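Local coordinates for protein prophenoloxidase b (Marsupenaeus japonicus, PDB 3WKY) that is the precursor of a type 3 copper phenoloxidase of crustacean hemolymph, which once activated probably oxidises phenols to quinones, at residues A[248-261]-A[271-283]. Sequence-based numbering, arbitrary orientation.
Sequences FEDWRIPVQDGYFP and WSSRQDSTFFQDI. With EDO (1,2-ethanediol), chain M; EDO (1,2-ethanediol), chain K.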
ATOM      1  N   PHE A 248     -15.740  12.699   8.553  1.00 11.51           N
ATOM      2  CA  PHE A 248     -15.286  11.923   7.398  1.00 12.60           C
ATOM      3  C   PHE A 248     -14.886  12.941   6.333  1.00 16.82           C
ATOM      4  O   PHE A 248     -15.738  13.431   5.578  1.00 17.71           O
ATOM      5  CB  PHE A 248     -16.376  10.985   6.900  1.00 14.76           C
ATOM      6  CG  PHE A 248     -15.951  10.159   5.701  1.00 14.77           C
ATOM      7  CD1 PHE A 248     -14.813   9.370   5.755  1.00 20.47           C
ATOM      8  CD2 PHE A 248     -16.680  10.193   4.528  1.00 14.99           C
ATOM      9  CE1 PHE A 248     -14.414   8.608   4.635  1.00 19.43           C
ATOM     10  CE2 PHE A 248     -16.285   9.441   3.417  1.00 15.27           C
ATOM     11  CZ  PHE A 248     -15.148   8.661   3.478  1.00 17.27           C
ATOM     12  N   GLU A 249     -13.585  13.247   6.287  1.00 15.18           N
ATOM     13  CA  GLU A 249     -13.054  14.328   5.452  0.50 18.37           C
ATOM     14  C   GLU A 249     -12.044  13.881   4.416  1.00 14.91           C
ATOM     15  O   GLU A 249     -11.947  14.477   3.342  1.00 17.77           O
ATOM     16  CB  GLU A 249     -12.410  15.398   6.328  0.50 19.52           C
ATOM     17  CG  GLU A 249     -13.435  16.227   7.008  0.50 27.13           C
ATOM     18  CD  GLU A 249     -12.840  17.339   7.843  0.50 31.02           C
ATOM     19  OE1 GLU A 249     -11.628  17.288   8.177  0.50 35.20           O
ATOM     20  OE2 GLU A 249     -13.613  18.259   8.159  0.50 22.40           O
ATOM     21  N   ASP A 250     -11.280  12.843   4.740  1.00 18.04           N
ATOM     22  CA  ASP A 250     -10.330  12.290   3.770  1.00 17.52           C
ATOM     23  C   ASP A 250     -11.044  11.155   3.067  1.00 18.10           C
ATOM     24  O   ASP A 250     -11.127  10.040   3.581  1.00 17.18           O
ATOM     25  CB  ASP A 250      -9.060  11.787   4.465  1.00 20.11           C
ATOM     26  CG  ASP A 250      -8.024  11.261   3.490  1.00 24.83           C
ATOM     27  OD1 ASP A 250      -8.364  10.988   2.316  1.00 22.31           O
ATOM     28  OD2 ASP A 250      -6.858  11.109   3.903  1.00 24.01           O
ATOM     29  N   TRP A 251     -11.560  11.445   1.882  1.00 13.39           N
ATOM     30  CA  TRP A 251     -12.489  10.529   1.236  1.00 16.12           C
ATOM     31  C   TRP A 251     -11.774   9.386   0.514  1.00 20.08           C
ATOM     32  O   TRP A 251     -12.408   8.573  -0.168  1.00 19.78           O
ATOM     33  CB  TRP A 251     -13.426  11.307   0.307  1.00 16.16           C
ATOM     34  CG  TRP A 251     -14.252  12.309   1.074  1.00 16.01           C
ATOM     35  CD1 TRP A 251     -14.574  12.255   2.406  1.00 16.50           C
ATOM     36  CD2 TRP A 251     -14.835  13.525   0.569  1.00 15.42           C
ATOM     37  NE1 TRP A 251     -15.321  13.359   2.752  1.00 17.08           N
ATOM     38  CE2 TRP A 251     -15.498  14.150   1.643  1.00 16.98           C
ATOM     39  CE3 TRP A 251     -14.861  14.139  -0.690  1.00 19.90           C
ATOM     40  CZ2 TRP A 251     -16.193  15.361   1.497  1.00 17.27           C
ATOM     41  CZ3 TRP A 251     -15.545  15.345  -0.835  1.00 16.73           C
ATOM     42  CH2 TRP A 251     -16.196  15.945   0.255  1.00 16.31           C
ATOM     43  N   ARG A 252     -10.460   9.307   0.700  1.00 18.18           N
ATOM     44  CA  ARG A 252      -9.751   8.182   0.104  0.50 21.88           C
ATOM     45  C   ARG A 252      -9.573   7.049   1.127  1.00 20.68           C
ATOM     46  O   ARG A 252      -9.136   5.958   0.776  1.00 21.53           O
ATOM     47  CB  ARG A 252      -8.430   8.638  -0.532  0.50 24.51           C
ATOM     48  CG  ARG A 252      -8.594   9.261  -1.939  0.50 24.49           C
ATOM     49  CD  ARG A 252      -9.512  10.497  -1.971  0.50 22.12           C
ATOM     50  NE  ARG A 252      -9.944  10.864  -3.322  0.50 24.49           N
ATOM     51  CZ  ARG A 252      -9.182  11.507  -4.206  0.50 33.03           C
ATOM     52  NH1 ARG A 252      -7.940  11.843  -3.879  0.50 27.44           N
ATOM     53  NH2 ARG A 252      -9.650  11.813  -5.420  0.50 15.73           N
ATOM     54  N   ILE A 253      -9.964   7.310   2.370  1.00 17.59           N
ATOM     55  CA  ILE A 253      -9.919   6.347   3.474  1.00 20.15           C
ATOM     56  C   ILE A 253     -11.284   5.654   3.526  1.00 20.85           C
ATOM     57  O   ILE A 253     -12.307   6.333   3.505  1.00 19.29           O
ATOM     58  CB  ILE A 253      -9.687   7.088   4.837  1.00 20.71           C
ATOM     59  CG1 ILE A 253      -8.375   7.877   4.829  1.00 26.62           C
ATOM     60  CG2 ILE A 253      -9.704   6.119   6.012  1.00 23.02           C
ATOM     61  CD1 ILE A 253      -8.070   8.589   6.156  1.00 29.52           C
ATOM     62  N   PRO A 254     -11.313   4.308   3.588  1.00 16.86           N
ATOM     63  CA  PRO A 254     -12.626   3.639   3.688  1.00 12.61           C
ATOM     64  C   PRO A 254     -13.362   4.024   4.970  1.00 17.43           C
ATOM     65  O   PRO A 254     -12.730   4.330   5.982  1.00 16.31           O
ATOM     66  CB  PRO A 254     -12.274   2.143   3.710  1.00 19.78           C
ATOM     67  CG  PRO A 254     -10.827   2.087   4.132  1.00 22.30           C
ATOM     68  CD  PRO A 254     -10.188   3.355   3.627  1.00 17.49           C
ATOM     69  N   VAL A 255     -14.691   4.021   4.916  1.00 13.94           N
ATOM     70  CA  VAL A 255     -15.506   4.312   6.095  1.00 13.74           C
ATOM     71  C   VAL A 255     -15.388   3.122   7.021  1.00 13.15           C
ATOM     72  O   VAL A 255     -15.858   2.032   6.702  1.00 14.36           O
ATOM     73  CB  VAL A 255     -16.984   4.535   5.704  1.00 15.43           C
ATOM     74  CG1 VAL A 255     -17.861   4.699   6.959  1.00 12.06           C
ATOM     75  CG2 VAL A 255     -17.106   5.761   4.777  1.00 15.42           C
ATOM     76  N   GLN A 256     -14.738   3.318   8.162  1.00 13.99           N
ATOM     77  CA  GLN A 256     -14.428   2.198   9.052  1.00 17.04           C
ATOM     78  C   GLN A 256     -15.686   1.468   9.551  1.00 16.87           C
ATOM     79  O   GLN A 256     -15.778   0.240   9.480  1.00 15.52           O
ATOM     80  CB  GLN A 256     -13.593   2.694  10.241  1.00 16.43           C
ATOM     81  CG  GLN A 256     -13.391   1.674  11.350  1.00 23.49           C
ATOM     82  CD  GLN A 256     -12.556   2.235  12.501  1.00 41.98           C
ATOM     83  OE1 GLN A 256     -11.671   3.065  12.294  1.00 44.33           O
ATOM     84  NE2 GLN A 256     -12.845   1.791  13.715  1.00 43.94           N
ATOM     85  N   ASP A 257     -16.668   2.219  10.041  1.00 14.12           N
ATOM     86  CA  ASP A 257     -17.840   1.589  10.645  1.00 13.08           C
ATOM     87  C   ASP A 257     -19.014   1.495   9.688  1.00 15.55           C
ATOM     88  O   ASP A 257     -19.564   2.520   9.257  1.00 13.65           O
ATOM     89  CB  ASP A 257     -18.261   2.347  11.904  1.00 16.69           C
ATOM     90  CG  ASP A 257     -17.157   2.403  12.925  1.00 26.22           C
ATOM     91  OD1 ASP A 257     -16.567   1.336  13.209  1.00 25.66           O
ATOM     92  OD2 ASP A 257     -16.859   3.510  13.414  1.00 24.18           O
ATOM     93  N   GLY A 258     -19.393   0.260   9.361  1.00 13.31           N
ATOM     94  CA  GLY A 258     -20.549   0.034   8.521  1.00 11.85           C
ATOM     95  C   GLY A 258     -21.814   0.149   9.360  1.00 17.44           C
ATOM     96  O   GLY A 258     -21.767   0.543  10.536  1.00 15.83           O
ATOM     97  N   TYR A 259     -22.947  -0.190   8.757  1.00 13.99           N
ATOM     98  CA  TYR A 259     -24.223  -0.136   9.464  1.00 14.15           C
ATOM     99  C   TYR A 259     -25.216  -1.047   8.756  1.00 15.49           C
ATOM    100  O   TYR A 259     -25.361  -1.000   7.537  1.00 14.38           O
ATOM    101  CB  TYR A 259     -24.741   1.311   9.551  1.00 14.20           C
ATOM    102  CG  TYR A 259     -26.077   1.403  10.266  1.00 15.46           C
ATOM    103  CD1 TYR A 259     -26.207   0.985  11.587  1.00 15.98           C
ATOM    104  CD2 TYR A 259     -27.217   1.871   9.603  1.00 16.62           C
ATOM    105  CE1 TYR A 259     -27.432   1.032  12.243  1.00 17.75           C
ATOM    106  CE2 TYR A 259     -28.445   1.936  10.258  1.00 13.44           C
ATOM    107  CZ  TYR A 259     -28.547   1.504  11.569  1.00 17.69           C
ATOM    108  OH  TYR A 259     -29.765   1.548  12.223  1.00 18.13           O
ATOM    109  N   PHE A 260     -25.859  -1.906   9.534  1.00 15.27           N
ATOM    110  CA  PHE A 260     -26.882  -2.801   9.025  1.00 16.36           C
ATOM    111  C   PHE A 260     -28.204  -2.397   9.697  1.00 13.54           C
ATOM    112  O   PHE A 260     -28.429  -2.692  10.869  1.00 18.61           O
ATOM    113  CB  PHE A 260     -26.512  -4.247   9.362  1.00 16.69           C
ATOM    114  CG  PHE A 260     -25.307  -4.768   8.590  1.00 15.63           C
ATOM    115  CD1 PHE A 260     -24.019  -4.293   8.852  1.00 16.02           C
ATOM    116  CD2 PHE A 260     -25.473  -5.733   7.606  1.00 17.14           C
ATOM    117  CE1 PHE A 260     -22.917  -4.779   8.124  1.00 16.27           C
ATOM    118  CE2 PHE A 260     -24.385  -6.221   6.877  1.00 16.58           C
ATOM    119  CZ  PHE A 260     -23.113  -5.752   7.133  1.00 16.95           C
ATOM    120  N   PRO A 261     -29.070  -1.702   8.956  1.00 15.02           N
ATOM    121  CA  PRO A 261     -30.253  -1.072   9.571  1.00 18.78           C
ATOM    122  C   PRO A 261     -31.327  -2.041  10.087  1.00 16.34           C
ATOM    123  O   PRO A 261     -32.084  -1.683  11.002  1.00 17.12           O
ATOM    124  CB  PRO A 261     -30.818  -0.200   8.432  1.00 14.76           C
ATOM    125  CG  PRO A 261     -30.309  -0.848   7.166  1.00 18.15           C
ATOM    126  CD  PRO A 261     -28.921  -1.349   7.531  1.00 15.41           C
ATOM    127  N   TRP A 271     -33.862  -2.492   3.256  1.00 19.96           N
ATOM    128  CA  TRP A 271     -32.876  -1.451   3.013  1.00 15.70           C
ATOM    129  C   TRP A 271     -31.490  -2.080   2.904  1.00 17.18           C
ATOM    130  O   TRP A 271     -31.139  -2.987   3.668  1.00 18.56           O
ATOM    131  CB  TRP A 271     -32.858  -0.423   4.157  1.00 16.47           C
ATOM    132  CG  TRP A 271     -34.097   0.447   4.218  1.00 18.37           C
ATOM    133  CD1 TRP A 271     -35.316   0.106   4.738  1.00 20.92           C
ATOM    134  CD2 TRP A 271     -34.224   1.799   3.744  1.00 14.89           C
ATOM    135  NE1 TRP A 271     -36.195   1.157   4.604  1.00 19.47           N
ATOM    136  CE2 TRP A 271     -35.551   2.209   4.007  1.00 19.24           C
ATOM    137  CE3 TRP A 271     -33.345   2.702   3.132  1.00 15.62           C
ATOM    138  CZ2 TRP A 271     -36.020   3.482   3.669  1.00 21.42           C
ATOM    139  CZ3 TRP A 271     -33.814   3.957   2.788  1.00 19.72           C
ATOM    140  CH2 TRP A 271     -35.143   4.338   3.059  1.00 21.93           C
ATOM    141  N   SER A 272     -30.695  -1.561   1.980  1.00 18.41           N
ATOM    142  CA  SER A 272     -29.316  -2.004   1.832  1.00 17.56           C
ATOM    143  C   SER A 272     -28.512  -1.676   3.082  1.00 15.98           C
ATOM    144  O   SER A 272     -28.821  -0.724   3.806  1.00 17.69           O
ATOM    145  CB  SER A 272     -28.685  -1.346   0.610  1.00 18.07           C
ATOM    146  OG  SER A 272     -29.308  -1.844  -0.566  1.00 22.57           O
ATOM    147  N   SER A 273     -27.490  -2.483   3.334  1.00 15.28           N
ATOM    148  CA  SER A 273     -26.588  -2.264   4.458  1.00 13.91           C
ATOM    149  C   SER A 273     -25.241  -1.791   3.915  1.00 15.05           C
ATOM    150  O   SER A 273     -25.040  -1.708   2.700  1.00 16.48           O
ATOM    151  CB  SER A 273     -26.396  -3.568   5.227  1.00 17.78           C
ATOM    152  OG  SER A 273     -27.628  -4.054   5.745  1.00 19.16           O
ATOM    153  N   ARG A 274     -24.313  -1.501   4.814  1.00 16.25           N
ATOM    154  CA  ARG A 274     -22.974  -1.119   4.401  1.00 14.02           C
ATOM    155  C   ARG A 274     -21.993  -1.843   5.299  1.00 12.91           C
ATOM    156  O   ARG A 274     -22.022  -1.667   6.510  1.00 14.17           O
ATOM    157  CB  ARG A 274     -22.755   0.394   4.534  1.00 15.05           C
ATOM    158  CG  ARG A 274     -21.374   0.844   4.001  1.00 14.38           C
ATOM    159  CD  ARG A 274     -21.111   2.336   4.247  1.00 11.49           C
ATOM    160  NE  ARG A 274     -21.052   2.631   5.684  1.00 13.16           N
ATOM    161  CZ  ARG A 274     -22.034   3.180   6.400  1.00 16.64           C
ATOM    162  NH1 ARG A 274     -23.180   3.535   5.828  1.00 13.55           N
ATOM    163  NH2 ARG A 274     -21.862   3.376   7.705  1.00 15.24           N
ATOM    164  N   GLN A 275     -21.138  -2.672   4.702  1.00 14.48           N
ATOM    165  CA  GLN A 275     -20.135  -3.407   5.468  1.00 13.12           C
ATOM    166  C   GLN A 275     -19.114  -2.461   6.074  1.00 10.07           C
ATOM    167  O   GLN A 275     -18.870  -1.369   5.544  1.00 12.76           O
ATOM    168  CB  GLN A 275     -19.414  -4.414   4.558  1.00 11.60           C
ATOM    169  CG  GLN A 275     -20.346  -5.528   4.082  1.00 11.06           C
ATOM    170  CD  GLN A 275     -19.773  -6.341   2.941  1.00 13.95           C
ATOM    171  OE1 GLN A 275     -20.521  -7.009   2.228  1.00 13.20           O
ATOM    172  NE2 GLN A 275     -18.448  -6.288   2.755  1.00 12.31           N
ATOM    173  N   ASP A 276     -18.491  -2.888   7.169  1.00 11.20           N
ATOM    174  CA  ASP A 276     -17.319  -2.172   7.675  1.00 14.85           C
ATOM    175  C   ASP A 276     -16.281  -1.997   6.557  1.00 16.22           C
ATOM    176  O   ASP A 276     -16.159  -2.851   5.659  1.00 14.83           O
ATOM    177  CB  ASP A 276     -16.658  -2.935   8.829  1.00 16.94           C
ATOM    178  CG  ASP A 276     -17.478  -2.930  10.115  1.00 19.32           C
ATOM    179  OD1 ASP A 276     -18.322  -2.034  10.348  1.00 17.38           O
ATOM    180  OD2 ASP A 276     -17.241  -3.833  10.940  1.00 21.11           O
ATOM    181  N   SER A 277     -15.535  -0.894   6.623  1.00 14.43           N
ATOM    182  CA  SER A 277     -14.440  -0.625   5.683  1.00 13.99           C
ATOM    183  C   SER A 277     -14.896  -0.561   4.232  1.00 16.30           C
ATOM    184  O   SER A 277     -14.308  -1.211   3.369  1.00 14.64           O
ATOM    185  CB  SER A 277     -13.319  -1.666   5.830  1.00 19.10           C
ATOM    186  OG  SER A 277     -12.904  -1.737   7.186  1.00 20.99           O
ATOM    187  N   THR A 278     -15.929   0.235   3.971  1.00 15.35           N
ATOM    188  CA  THR A 278     -16.424   0.446   2.616  1.00 14.79           C
ATOM    189  C   THR A 278     -15.936   1.804   2.103  1.00 13.32           C
ATOM    190  O   THR A 278     -16.025   2.813   2.817  1.00 13.35           O
ATOM    191  CB  THR A 278     -17.971   0.382   2.605  1.00 14.11           C
ATOM    192  OG1 THR A 278     -18.380  -0.954   2.945  1.00 14.89           O
ATOM    193  CG2 THR A 278     -18.534   0.748   1.229  1.00 13.71           C
ATOM    194  N   PHE A 279     -15.423   1.836   0.877  1.00 13.91           N
ATOM    195  CA  PHE A 279     -14.960   3.092   0.286  1.00 16.08           C
ATOM    196  C   PHE A 279     -16.108   3.977  -0.194  1.00 11.15           C
ATOM    197  O   PHE A 279     -17.143   3.494  -0.667  1.00 16.17           O
ATOM    198  CB  PHE A 279     -13.998   2.843  -0.889  1.00 14.54           C
ATOM    199  CG  PHE A 279     -12.639   2.337  -0.471  1.00 18.33           C
ATOM    200  CD1 PHE A 279     -11.610   3.230  -0.180  1.00 15.62           C
ATOM    201  CD2 PHE A 279     -12.384   0.969  -0.388  1.00 19.11           C
ATOM    202  CE1 PHE A 279     -10.350   2.771   0.193  1.00 19.41           C
ATOM    203  CE2 PHE A 279     -11.133   0.504  -0.003  1.00 22.75           C
ATOM    204  CZ  PHE A 279     -10.115   1.404   0.290  1.00 21.55           C
ATOM    205  N   PHE A 280     -15.892   5.284  -0.054  1.00 12.34           N
ATOM    206  CA  PHE A 280     -16.715   6.343  -0.629  1.00 16.93           C
ATOM    207  C   PHE A 280     -16.299   6.408  -2.103  1.00 13.92           C
ATOM    208  O   PHE A 280     -15.167   6.797  -2.424  1.00 14.36           O
ATOM    209  CB  PHE A 280     -16.337   7.622   0.134  1.00 14.16           C
ATOM    210  CG  PHE A 280     -17.157   8.864  -0.189  1.00 14.21           C
ATOM    211  CD1 PHE A 280     -18.380   9.101   0.438  1.00 14.26           C
ATOM    212  CD2 PHE A 280     -16.635   9.855  -1.024  1.00 14.89           C
ATOM    213  CE1 PHE A 280     -19.095  10.293   0.189  1.00 13.60           C
ATOM    214  CE2 PHE A 280     -17.331  11.035  -1.279  1.00 16.35           C
ATOM    215  CZ  PHE A 280     -18.568  11.261  -0.663  1.00 16.51           C
ATOM    216  N   GLN A 281     -17.196   6.001  -3.004  1.00 13.46           N
ATOM    217  CA  GLN A 281     -16.813   5.797  -4.409  1.00 14.10           C
ATOM    218  C   GLN A 281     -17.687   6.557  -5.389  1.00 14.78           C
ATOM    219  O   GLN A 281     -18.837   6.871  -5.082  1.00 13.85           O
ATOM    220  CB  GLN A 281     -16.891   4.314  -4.762  1.00 16.15           C
ATOM    221  CG  GLN A 281     -15.970   3.430  -3.957  1.00 15.34           C
ATOM    222  CD  GLN A 281     -16.503   2.018  -3.859  1.00 26.64           C
ATOM    223  OE1 GLN A 281     -16.386   1.245  -4.814  1.00 21.04           O
ATOM    224  NE2 GLN A 281     -17.133   1.682  -2.718  1.00 19.03           N
ATOM    225  N   ASP A 282     -17.137   6.818  -6.576  1.00 12.64           N
ATOM    226  CA  ASP A 282     -17.885   7.468  -7.655  1.00 14.49           C
ATOM    227  C   ASP A 282     -19.213   6.756  -7.857  1.00 15.78           C
ATOM    228  O   ASP A 282     -19.262   5.522  -7.880  1.00 15.45           O
ATOM    229  CB  ASP A 282     -17.120   7.380  -8.990  1.00 13.96           C
ATOM    230  CG  ASP A 282     -15.777   8.101  -8.975  1.00 17.18           C
ATOM    231  OD1 ASP A 282     -15.525   8.956  -8.106  1.00 12.13           O
ATOM    232  OD2 ASP A 282     -14.964   7.828  -9.885  1.00 16.97           O
ATOM    233  N   ILE A 283     -20.295   7.515  -8.004  1.00 14.72           N
ATOM    234  CA  ILE A 283     -21.583   6.884  -8.245  1.00 14.09           C
ATOM    235  C   ILE A 283     -21.867   6.903  -9.717  1.00 16.37           C
ATOM    236  O   ILE A 283     -22.115   7.957 -10.295  1.00 15.66           O
ATOM    237  CB  ILE A 283     -22.733   7.604  -7.532  1.00 21.03           C
ATOM    238  CG1 ILE A 283     -22.507   7.580  -6.030  1.00 17.02           C
ATOM    239  CG2 ILE A 283     -24.060   6.938  -7.889  1.00 23.50           C
ATOM    240  CD1 ILE A 283     -22.392   6.191  -5.437  1.00 19.78           C
TER
HETATM  241  C1  EDO M 711     -15.023  -1.899  -0.328  1.00 22.80           C
HETATM  242  O1  EDO M 711     -15.521  -0.617  -0.733  1.00 18.09           O
HETATM  243  C2  EDO M 711     -16.159  -2.768   0.210  1.00 21.81           C
HETATM  244  O2  EDO M 711     -17.130  -3.068  -0.807  1.00 17.32           O
HETATM  245  C1  EDO K 709     -13.891  -5.075   3.121  1.00 21.66           C
HETATM  246  O1  EDO K 709     -13.679  -6.430   3.546  1.00 18.14           O
HETATM  247  C2  EDO K 709     -15.372  -4.848   2.826  1.00 22.51           C
HETATM  248  O2  EDO K 709     -16.155  -4.946   4.030  1.00 17.19           O
HETATM  249  O   HOH W   1     -13.392   6.232   1.002  1.00 21.12           O
HETATM  250  O   HOH W   2     -12.573   7.516  -2.428  1.00 31.33           O
HETATM  251  O   HOH W   3     -18.479   1.347   6.120  1.00 13.29           O
HETATM  252  O   HOH W   4     -18.112  -1.082  12.809  1.00 33.55           O
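Ser-273 CB lies over one face of the Phe-260 ring, 3.3 Å from CD2, while the ring's far end, CZ, reaches Gln-275 CG. With an alanine in place of Phe-260, a gap is likely to open over Ser-273 and Gln-275, and Thr-376 of a neighbouring subunit is likely to lose its cover. Arg-274 and Tyr-259 form an antiparallel hydrogen-bonded pair through both backbone bonds. The Arg-274 chain bends at chi3 (64°), and NH2 gives a nearly straight bond (169°) to a lone pair of Asp-257 O, 2.9 Å away in the guanidinium plane; NH1 forms a salt bridge with Asp-390. Asp-276 OD1 receives Gly-258 N on its anti lone pair at 2.7 Å, and OD2 forms a salt bridge with Lys-373 of a neighbouring subunit. Ser-277 and Thr-278 both oppose Val-255, making a G1 beta bulge. Pro-254 CB sits 3.9 Å from the Phe-279 ring centroid, almost on its normal, a CH-pi contact. The Phe-248 edge meets the Phe-280 face in an offset edge-to-face pair (planes at 70°), and Trp-251 CB approaches Phe-280 CD2 at 3.8 Å. This paired loop of the copper-containing domain joins helices 218-239 and 294-310; Phe-280 stacks on Phe-363 of helix 356-365, while Val-255 packs against Val-392 of helix 391-409.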